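Local coordinates for fatty acid-binding protein TM_1468 (Thermotoga maritima, PDB 1MGP) that binds long-chain fatty acids such as palmitate and may take part in lipid transport or fatty acid metabolism, at residues K27-V32 with D47-P52; P137-D142 with T166-L171; L255-V260 with F304-L309. All coordinates share one frame; numbering follows the deposited sequence.

Contact 1. Residues K27-V32 with D47-P52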
loop_
_atom_site.group_PDB
_atom_site.type_symbol
_atom_site.label_atom_id
_atom_site.label_comp_id
_atom_site.label_asym_id
_atom_site.label_seq_id
_atom_site.Cartn_x
_atom_site.Cartn_y
_atom_site.Cartn_z
ATOM N N LYS A 27 -19.155 4.497 -15.590
ATOM C CA LYS A 27 -17.758 4.110 -15.746
ATOM C C LYS A 27 -16.964 4.754 -14.618
ATOM O O LYS A 27 -16.865 5.979 -14.544
ATOM C CB LYS A 27 -17.223 4.591 -17.096
ATOM C CG LYS A 27 -17.777 3.836 -18.295
ATOM C CD LYS A 27 -17.289 2.391 -18.312
ATOM C CE LYS A 27 -17.730 1.668 -19.582
ATOM N NZ LYS A 27 -19.214 1.642 -19.730
ATOM N N VAL A 28 -16.403 3.931 -13.738
ATOM C CA VAL A 28 -15.629 4.440 -12.611
ATOM C C VAL A 28 -14.153 4.069 -12.699
ATOM O O VAL A 28 -13.807 2.894 -12.814
ATOM C CB VAL A 28 -16.179 3.902 -11.264
ATOM C CG1 VAL A 28 -15.311 4.399 -10.111
ATOM C CG2 VAL A 28 -17.620 4.353 -11.062
ATOM N N LYS A 29 -13.284 5.074 -12.660
ATOM C CA LYS A 29 -11.847 4.826 -12.687
ATOM C C LYS A 29 -11.392 4.771 -11.235
ATOM O O LYS A 29 -11.849 5.564 -10.410
ATOM C CB LYS A 29 -11.097 5.964 -13.381
ATOM C CG LYS A 29 -9.580 5.752 -13.453
ATOM C CD LYS A 29 -9.223 4.631 -14.433
ATOM C CE LYS A 29 -7.711 4.403 -14.503
ATOM N NZ LYS A 29 -7.356 3.400 -15.555
ATOM N N ILE A 30 -10.516 3.827 -10.915
ATOM C CA ILE A 30 -9.991 3.734 -9.561
ATOM C C ILE A 30 -8.527 4.159 -9.602
ATOM O O ILE A 30 -7.765 3.722 -10.470
ATOM C CB ILE A 30 -10.084 2.301 -8.993
ATOM C CG1 ILE A 30 -11.553 1.899 -8.839
ATOM C CG2 ILE A 30 -9.379 2.231 -7.636
ATOM C CD1 ILE A 30 -11.758 0.479 -8.345
ATOM N N LEU A 31 -8.149 5.029 -8.672
ATOM C CA LEU A 31 -6.778 5.517 -8.584
ATOM C C LEU A 31 -6.239 5.375 -7.163
ATOM O O LEU A 31 -6.892 5.776 -6.201
ATOM C CB LEU A 31 -6.711 6.997 -8.990
ATOM C CG LEU A 31 -5.378 7.744 -8.810
ATOM C CD1 LEU A 31 -4.357 7.244 -9.830
ATOM C CD2 LEU A 31 -5.598 9.250 -8.984
ATOM N N VAL A 32 -5.054 4.787 -7.040
ATOM C CA VAL A 32 -4.389 4.645 -5.748
ATOM C C VAL A 32 -3.089 5.396 -5.960
ATOM O O VAL A 32 -2.769 5.761 -7.090
ATOM C CB VAL A 32 -4.066 3.171 -5.406
ATOM C CG1 VAL A 32 -5.354 2.377 -5.291
ATOM C CG2 VAL A 32 -3.155 2.564 -6.470
ATOM N N ASP A 47 -8.592 -2.248 -13.607
ATOM C CA ASP A 47 -8.582 -0.864 -14.063
ATOM C C ASP A 47 -8.255 0.060 -12.893
ATOM O O ASP A 47 -9.035 0.950 -12.531
ATOM C CB ASP A 47 -9.932 -0.490 -14.680
ATOM C CG ASP A 47 -9.900 0.862 -15.363
ATOM O OD1 ASP A 47 -8.830 1.237 -15.888
ATOM O OD2 ASP A 47 -10.944 1.547 -15.392
ATOM N N ILE A 48 -7.090 -0.177 -12.301
ATOM C CA ILE A 48 -6.604 0.610 -11.176
ATOM C C ILE A 48 -5.339 1.335 -11.623
ATOM O O ILE A 48 -4.347 0.699 -11.974
ATOM C CB ILE A 48 -6.253 -0.298 -9.975
ATOM C CG1 ILE A 48 -7.518 -0.968 -9.438
ATOM C CG2 ILE A 48 -5.569 0.521 -8.887
ATOM C CD1 ILE A 48 -7.261 -1.982 -8.328
ATOM N N ASP A 49 -5.376 2.661 -11.622
ATOM C CA ASP A 49 -4.217 3.450 -12.020
ATOM C C ASP A 49 -3.435 3.823 -10.758
ATOM O O ASP A 49 -3.973 3.774 -9.652
ATOM C CB ASP A 49 -4.674 4.703 -12.779
ATOM C CG ASP A 49 -3.523 5.458 -13.422
ATOM O OD1 ASP A 49 -2.451 4.851 -13.640
ATOM O OD2 ASP A 49 -3.695 6.658 -13.724
ATOM N N SER A 50 -2.168 4.185 -10.925
ATOM C CA SER A 50 -1.324 4.543 -9.791
ATOM C C SER A 50 -0.659 5.894 -10.021
ATOM O O SER A 50 -0.013 6.095 -11.043
ATOM C CB SER A 50 -0.255 3.457 -9.588
ATOM O OG SER A 50 0.554 3.722 -8.455
ATOM N N ILE A 51 -0.834 6.827 -9.081
ATOM C CA ILE A 51 -0.222 8.148 -9.208
ATOM C C ILE A 51 1.072 8.187 -8.396
ATOM O O ILE A 51 1.090 7.924 -7.189
ATOM C CB ILE A 51 -1.191 9.282 -8.757
ATOM C CG1 ILE A 51 -0.528 10.647 -8.988
ATOM C CG2 ILE A 51 -1.602 9.091 -7.294
ATOM C CD1 ILE A 51 -1.446 11.832 -8.717
ATOM N N PRO A 52 2.187 8.499 -9.064
ATOM C CA PRO A 52 3.496 8.559 -8.416
ATOM C C PRO A 52 3.697 9.642 -7.371
ATOM O O PRO A 52 3.270 10.790 -7.553
ATOM C CB PRO A 52 4.461 8.766 -9.589
ATOM C CG PRO A 52 3.717 8.242 -10.777
ATOM C CD PRO A 52 2.314 8.725 -10.514
#
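Lys-29 and Asp-47 form a salt bridge at the start of the strand pair, with Lys-29 NZ 2.6 Å from Asp-47 OD1 and standing above the carboxylate plane, 38° out of it. The lysine chain has CG anti to its own N (chi1 -179°) and bends at chi2, which carries CE over Asp-49 CB at 3.5 Å before the ammonium reaches Asp-47. Three nearly straight backbone bonds follow: Asp-49 N to Ile-30 O (2.9 Å), Val-32 N to Asp-49 O (3.0 Å) and Ile-51 N to Val-32 O (3.0 Å). Val-32, paired with Ser-50, thus bonds through its N to Asp-49 and through its O to Ile-51, the parallel pattern, in a beta-alpha-beta unit whose helix is 42-45. On one face of this sheet Ile-48 is shared: its CG1 meets Ile-30 CG2, and its CG2 packs on Val-32 CG2 at 4.0 Å. The other face has Leu-31 CD1 lodged between Asp-49 CB and Ile-51 CB, 3.9 Å from each. Further out, helix 151-162 packs on the isoleucine face through Ala-154 and Arg-158, and helix 93-105 on the leucine face through Tyr-103 and Phe-96. Asp-49 OD2 is held by Tyr-103 OH and Arg-99, while Tyr-108 OH bonds Asp-47 OD2.

Contact 2. Residues P137-D142 with T166-L171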
loop_
_atom_site.group_PDB
_atom_site.type_symbol
_atom_site.label_atom_id
_atom_site.label_comp_id
_atom_site.label_asym_id
_atom_site.label_seq_id
_atom_site.Cartn_x
_atom_site.Cartn_y
_atom_site.Cartn_z
ATOM N N PRO A 137 -16.657 14.024 -11.153
ATOM C CA PRO A 137 -16.865 13.733 -9.732
ATOM C C PRO A 137 -15.700 12.875 -9.241
ATOM O O PRO A 137 -15.327 11.892 -9.882
ATOM C CB PRO A 137 -18.191 12.968 -9.724
ATOM C CG PRO A 137 -18.934 13.588 -10.878
ATOM C CD PRO A 137 -17.852 13.671 -11.941
ATOM N N VAL A 138 -15.124 13.257 -8.109
ATOM C CA VAL A 138 -14.005 12.527 -7.541
ATOM C C VAL A 138 -14.262 12.232 -6.069
ATOM O O VAL A 138 -14.515 13.143 -5.281
ATOM C CB VAL A 138 -12.692 13.334 -7.652
ATOM C CG1 VAL A 138 -11.552 12.563 -7.006
ATOM C CG2 VAL A 138 -12.371 13.629 -9.115
ATOM N N TYR A 139 -14.217 10.956 -5.705
ATOM C CA TYR A 139 -14.409 10.558 -4.315
ATOM C C TYR A 139 -13.067 10.076 -3.792
ATOM O O TYR A 139 -12.450 9.183 -4.378
ATOM C CB TYR A 139 -15.434 9.430 -4.202
ATOM C CG TYR A 139 -16.826 9.824 -4.626
ATOM C CD1 TYR A 139 -17.171 9.915 -5.977
ATOM C CD2 TYR A 139 -17.807 10.106 -3.675
ATOM C CE1 TYR A 139 -18.467 10.271 -6.369
ATOM C CE2 TYR A 139 -19.102 10.464 -4.055
ATOM C CZ TYR A 139 -19.423 10.542 -5.401
ATOM O OH TYR A 139 -20.707 10.872 -5.772
ATOM N N VAL A 140 -12.604 10.673 -2.699
ATOM C CA VAL A 140 -11.319 10.295 -2.123
ATOM C C VAL A 140 -11.511 9.598 -0.782
ATOM O O VAL A 140 -12.179 10.114 0.120
ATOM C CB VAL A 140 -10.403 11.523 -1.924
ATOM C CG1 VAL A 140 -9.029 11.070 -1.435
ATOM C CG2 VAL A 140 -10.269 12.292 -3.229
ATOM N N VAL A 141 -10.920 8.416 -0.671
ATOM C CA VAL A 141 -11.013 7.610 0.531
ATOM C C VAL A 141 -9.683 7.572 1.263
ATOM O O VAL A 141 -8.664 7.198 0.685
ATOM C CB VAL A 141 -11.402 6.152 0.192
ATOM C CG1 VAL A 141 -11.507 5.326 1.477
ATOM C CG2 VAL A 141 -12.719 6.126 -0.584
ATOM N N ASP A 142 -9.695 7.981 2.528
ATOM C CA ASP A 142 -8.495 7.941 3.354
ATOM C C ASP A 142 -8.485 6.515 3.893
ATOM O O ASP A 142 -9.204 6.197 4.839
ATOM C CB ASP A 142 -8.613 8.950 4.501
ATOM C CG ASP A 142 -7.441 8.883 5.465
ATOM O OD1 ASP A 142 -6.451 8.182 5.168
ATOM O OD2 ASP A 142 -7.506 9.541 6.523
ATOM N N THR A 166 -23.471 1.036 -6.459
ATOM C CA THR A 166 -23.271 2.465 -6.675
ATOM C C THR A 166 -22.116 2.944 -5.797
ATOM O O THR A 166 -21.750 2.276 -4.831
ATOM C CB THR A 166 -24.530 3.270 -6.297
ATOM O OG1 THR A 166 -24.747 3.177 -4.885
ATOM C CG2 THR A 166 -25.754 2.727 -7.022
ATOM N N ILE A 167 -21.549 4.100 -6.129
ATOM C CA ILE A 167 -20.444 4.653 -5.353
ATOM C C ILE A 167 -20.815 4.778 -3.883
ATOM O O ILE A 167 -20.027 4.427 -3.004
ATOM C CB ILE A 167 -20.026 6.054 -5.872
ATOM C CG1 ILE A 167 -19.122 5.907 -7.094
ATOM C CG2 ILE A 167 -19.290 6.827 -4.777
ATOM C CD1 ILE A 167 -17.799 5.200 -6.800
ATOM N N GLU A 168 -22.018 5.284 -3.626
ATOM C CA GLU A 168 -22.511 5.471 -2.267
ATOM C C GLU A 168 -22.516 4.158 -1.489
ATOM O O GLU A 168 -22.158 4.124 -0.314
ATOM C CB GLU A 168 -23.934 6.043 -2.285
ATOM C CG GLU A 168 -24.107 7.370 -3.026
ATOM C CD GLU A 168 -23.901 7.254 -4.530
ATOM O OE1 GLU A 168 -24.379 6.266 -5.130
ATOM O OE2 GLU A 168 -23.272 8.162 -5.116
ATOM N N GLU A 169 -22.930 3.082 -2.151
ATOM C CA GLU A 169 -22.992 1.771 -1.518
ATOM C C GLU A 169 -21.587 1.231 -1.288
ATOM O O GLU A 169 -21.308 0.632 -0.250
ATOM C CB GLU A 169 -23.798 0.803 -2.390
ATOM C CG GLU A 169 -25.188 1.323 -2.735
ATOM C CD GLU A 169 -26.002 0.348 -3.565
ATOM O OE1 GLU A 169 -25.475 -0.169 -4.575
ATOM O OE2 GLU A 169 -27.176 0.106 -3.211
ATOM N N VAL A 170 -20.703 1.447 -2.258
ATOM C CA VAL A 170 -19.322 0.993 -2.139
ATOM C C VAL A 170 -18.665 1.677 -0.948
ATOM O O VAL A 170 -18.077 1.018 -0.093
ATOM C CB VAL A 170 -18.512 1.308 -3.417
ATOM C CG1 VAL A 170 -17.023 1.037 -3.184
ATOM C CG2 VAL A 170 -19.019 0.455 -4.564
ATOM N N LEU A 171 -18.777 2.998 -0.885
ATOM C CA LEU A 171 -18.190 3.750 0.215
ATOM C C LEU A 171 -18.768 3.310 1.559
ATOM O O LEU A 171 -18.078 3.327 2.583
ATOM C CB LEU A 171 -18.423 5.249 0.011
ATOM C CG LEU A 171 -17.748 5.870 -1.214
ATOM C CD1 LEU A 171 -18.032 7.360 -1.251
ATOM C CD2 LEU A 171 -16.251 5.616 -1.161
#
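Tyr-139 has CG anti to its carbonyl carbon (chi1 -65°), and Ile-167 has CG1 anti to its carbonyl carbon (chi1 -81°), which leaves CG2 anti to the backbone N and facing the ring; these two rotations set a phenol ring and a methyl group against each other. Ile-167 CG2 stands over the centre of the ring, 3.6 Å from the Tyr-139 centroid and only 5° off the ring normal, a CH-pi contact in which all six ring carbons lie at much the same distance from the methyl. One turn further along the helix, Leu-171 forks toward both strand side chains. Its CD1 comes obliquely to Tyr-139 CD2 at 3.7 Å, and its CD2 reaches Val-141 CG2 at 3.6 Å, the two side chains lying alongside one another, head to tail. Tyr-139 and Val-141, two apart on the strand, therefore offer the same face to residues one helical turn apart. Glu-168 OE2 comes only within 3.8 Å of Tyr-139 OH, too far for a hydrogen bond. The first turn of the helix is fixed by a capping box: Thr-166 N donates to Glu-169 OE1 (3.0 Å) and Glu-169 N to Thr-166 OG1, though the position of that hydroxyl is less certain. Val-170 packs on helix 151-162, while Val-140, turned away from helix 167-179, packs on Tyr-124 and Ala-127 of helix 123-133. Strand 138-142 and the opening turn of helix 167-179 run nearly parallel, their axes 11.2 Å apart, an apolar helix-on-sheet layer of an alpha/beta fold.

Contact 3. Residues L255-V260 with F304-L309. With PLM (palmitic acid), chain B.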
loop_
_atom_site.group_PDB
_atom_site.type_symbol
_atom_site.label_atom_id
_atom_site.label_comp_id
_atom_site.label_asym_id
_atom_site.label_seq_id
_atom_site.Cartn_x
_atom_site.Cartn_y
_atom_site.Cartn_z
ATOM N N LEU A 255 -8.968 -15.738 3.862
ATOM C CA LEU A 255 -8.287 -14.492 3.522
ATOM C C LEU A 255 -7.891 -14.347 2.059
ATOM O O LEU A 255 -7.920 -15.297 1.280
ATOM C CB LEU A 255 -6.992 -14.366 4.334
ATOM C CG LEU A 255 -6.907 -14.668 5.832
ATOM C CD1 LEU A 255 -5.436 -14.756 6.242
ATOM C CD2 LEU A 255 -7.615 -13.589 6.627
ATOM N N ARG A 256 -7.502 -13.123 1.722
ATOM C CA ARG A 256 -6.988 -12.761 0.412
ATOM C C ARG A 256 -5.760 -11.972 0.836
ATOM O O ARG A 256 -5.834 -11.137 1.744
ATOM C CB ARG A 256 -7.967 -11.871 -0.344
ATOM C CG ARG A 256 -9.249 -12.576 -0.715
ATOM C CD ARG A 256 -10.281 -11.573 -1.161
ATOM N NE ARG A 256 -10.429 -11.560 -2.604
ATOM C CZ ARG A 256 -11.121 -10.645 -3.273
ATOM N NH1 ARG A 256 -11.727 -9.654 -2.628
ATOM N NH2 ARG A 256 -11.211 -10.734 -4.588
ATOM N N VAL A 257 -4.623 -12.237 0.212
ATOM C CA VAL A 257 -3.424 -11.543 0.633
ATOM C C VAL A 257 -2.547 -10.991 -0.470
ATOM O O VAL A 257 -2.545 -11.476 -1.600
ATOM C CB VAL A 257 -2.530 -12.467 1.501
ATOM C CG1 VAL A 257 -3.341 -13.078 2.635
ATOM C CG2 VAL A 257 -1.932 -13.564 0.643
ATOM N N ILE A 258 -1.803 -9.953 -0.113
ATOM C CA ILE A 258 -0.837 -9.346 -1.007
ATOM C C ILE A 258 0.444 -9.320 -0.185
ATOM O O ILE A 258 0.551 -8.565 0.776
ATOM C CB ILE A 258 -1.199 -7.894 -1.398
ATOM C CG1 ILE A 258 -2.419 -7.887 -2.324
ATOM C CG2 ILE A 258 -0.002 -7.233 -2.100
ATOM C CD1 ILE A 258 -2.832 -6.506 -2.773
ATOM N N GLY A 259 1.396 -10.171 -0.539
ATOM C CA GLY A 259 2.657 -10.187 0.176
ATOM C C GLY A 259 3.528 -9.100 -0.425
ATOM O O GLY A 259 3.596 -8.966 -1.649
ATOM N N VAL A 260 4.173 -8.303 0.417
ATOM C CA VAL A 260 5.033 -7.244 -0.089
ATOM C C VAL A 260 6.441 -7.414 0.444
ATOM O O VAL A 260 6.649 -8.028 1.496
ATOM C CB VAL A 260 4.490 -5.830 0.282
ATOM C CG1 VAL A 260 3.137 -5.609 -0.397
ATOM C CG2 VAL A 260 4.349 -5.686 1.792
ATOM N N PHE A 304 2.694 -8.237 4.758
ATOM C CA PHE A 304 1.544 -8.499 3.910
ATOM C C PHE A 304 0.339 -7.628 4.179
ATOM O O PHE A 304 0.130 -7.138 5.291
ATOM C CB PHE A 304 1.114 -9.985 3.951
ATOM C CG PHE A 304 1.079 -10.607 5.337
ATOM C CD1 PHE A 304 0.891 -9.839 6.483
ATOM C CD2 PHE A 304 1.200 -11.993 5.477
ATOM C CE1 PHE A 304 0.827 -10.440 7.751
ATOM C CE2 PHE A 304 1.136 -12.603 6.738
ATOM C CZ PHE A 304 0.949 -11.824 7.877
ATOM N N GLY A 305 -0.426 -7.404 3.117
ATOM C CA GLY A 305 -1.657 -6.653 3.222
ATOM C C GLY A 305 -2.614 -7.812 3.376
ATOM O O GLY A 305 -2.518 -8.775 2.621
ATOM N N ILE A 306 -3.508 -7.753 4.354
ATOM C CA ILE A 306 -4.435 -8.854 4.580
ATOM C C ILE A 306 -5.890 -8.425 4.509
ATOM O O ILE A 306 -6.272 -7.435 5.129
ATOM C CB ILE A 306 -4.236 -9.486 5.993
ATOM C CG1 ILE A 306 -2.818 -10.050 6.148
ATOM C CG2 ILE A 306 -5.288 -10.581 6.227
ATOM C CD1 ILE A 306 -2.561 -11.329 5.388
ATOM N N GLU A 307 -6.692 -9.168 3.751
ATOM C CA GLU A 307 -8.122 -8.904 3.686
ATOM C C GLU A 307 -8.797 -10.098 4.342
ATOM O O GLU A 307 -8.612 -11.237 3.911
ATOM C CB GLU A 307 -8.660 -8.808 2.257
ATOM C CG GLU A 307 -10.193 -8.735 2.273
ATOM C CD GLU A 307 -10.847 -8.831 0.908
ATOM O OE1 GLU A 307 -12.095 -8.814 0.860
ATOM O OE2 GLU A 307 -10.131 -8.920 -0.109
ATOM N N VAL A 308 -9.572 -9.847 5.383
ATOM C CA VAL A 308 -10.268 -10.935 6.040
ATOM C C VAL A 308 -11.618 -11.076 5.351
ATOM O O VAL A 308 -12.456 -10.171 5.424
ATOM C CB VAL A 308 -10.481 -10.636 7.530
ATOM C CG1 VAL A 308 -11.181 -11.807 8.202
ATOM C CG2 VAL A 308 -9.142 -10.352 8.190
ATOM N N LEU A 309 -11.816 -12.191 4.655
ATOM C CA LEU A 309 -13.082 -12.431 3.973
ATOM C C LEU A 309 -14.107 -12.944 4.970
ATOM O O LEU A 309 -13.762 -13.861 5.746
ATOM C CB LEU A 309 -12.912 -13.462 2.858
ATOM C CG LEU A 309 -12.154 -13.005 1.616
ATOM C CD1 LEU A 309 -11.977 -14.177 0.675
ATOM C CD2 LEU A 309 -12.922 -11.878 0.937
HETATM C C1 PLM B . 5.074 11.449 1.665
HETATM O O1 PLM B . 4.037 12.139 1.732
HETATM O O2 PLM B . 6.210 11.951 1.535
HETATM C C2 PLM B . 4.944 9.931 1.746
HETATM C C3 PLM B . 5.196 9.368 3.145
HETATM C C4 PLM B . 5.054 7.855 3.133
HETATM C C5 PLM B . 5.293 7.253 4.501
HETATM C C6 PLM B . 5.419 5.750 4.443
HETATM C C7 PLM B . 5.694 5.160 5.816
HETATM C C8 PLM B . 6.060 3.692 5.712
HETATM C C9 PLM B . 4.841 2.804 5.905
HETATM C CA PLM B . 5.088 1.416 5.356
HETATM C CB PLM B . 3.915 0.501 5.631
HETATM C CC PLM B . 4.186 -0.881 5.062
HETATM C CD PLM B . 3.021 -1.835 5.319
HETATM C CE PLM B . 3.313 -3.224 4.727
HETATM C CF PLM B . 2.158 -4.206 4.930
HETATM C CG PLM B . 1.171 -4.176 3.767
#
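Strands 254-261 and 302-308 pair antiparallel within a mixed sheet, and this contact is a buried part of that pairing. Arg-256 with Glu-307 and Ile-258 with Gly-305 are the hydrogen-bonded pairs: Arg-256 N bonds Glu-307 O (3.1 Å) and Glu-307 N returns to Arg-256 O, while Ile-258 N bonds Gly-305 O and Gly-305 N returns to Ile-258 O (2.8 Å). Between them Val-257 faces Ile-306 in a non-hydrogen-bonded pair. The two side chains run alongside each other, and Val-257 CG1 presses on Ile-306 CD1 at 3.4 Å, tighter than usual for two carbons. Ile-306 CG1, anti to its carbonyl carbon (chi1 -61°), carries CD1 both to this valine and over one face of the Phe-304 ring, 3.7 Å above its plane and offset toward the rim. Leu-255 CD2 continues the apolar row, 3.8 Å from Ile-306 CG2.

On the opposite face the stronger partners of Arg-256 and Glu-307 lie outside the pair: Glu-159 OE2 for Arg-256 NH2 and Arg-177 NH2 for Glu-307 OE1. A salt bridge between Arg-256 NH1 and Glu-307 OE2, the guanidinium and carboxylate planes 55° apart, comes second, since the position of OE2 is less certain. Leu-309 lies across the arginine chain, its CD1 3.5 Å from Arg-256 CG. With Arg-256 cut back to an alanine, Glu-159 would probably be left without this mate and Leu-309 without the aliphatic chain it rests on.

At the far end the palmitate tail finishes beside the strands, its terminal carbon CG 3.5 Å from Phe-304 O, with Val-260 CG2 nearby. Helix 265-275 packs on the Val-257 and Phe-304 face through Leu-271, Leu-272 and Leu-275, and helix 151-162 on the face of Arg-256, Ile-258 and Glu-307. Strand 280-288 flanks 254-261 in parallel, and 183-189 flanks 302-308 antiparallel.

From the N terminus, contact 1 closes first, joining strands 28-33 and 48-56 across a short loop with one helix. Contact 2 opens after it has closed, bringing helix 167-179 back onto strand 138-142 of the same sheet; the two meet where Val-28 CG1 packs on Ile-167 CD1. Contact 3 comes last and spans the longest stretch, bringing strand 302-308 beside 254-261 in the second sheet. All three loops follow in series, with none nested or crossing. Contact 3 lies about 20 Å from contact 1 and 22 Å from contact 2, centre to centre. Helix 151-162 packs against contacts 1 and 3, linking the two sheets. Palmitate, hydrogen-bonded to Thr-88 and Ser-121, spans from the first sheet to contact 3.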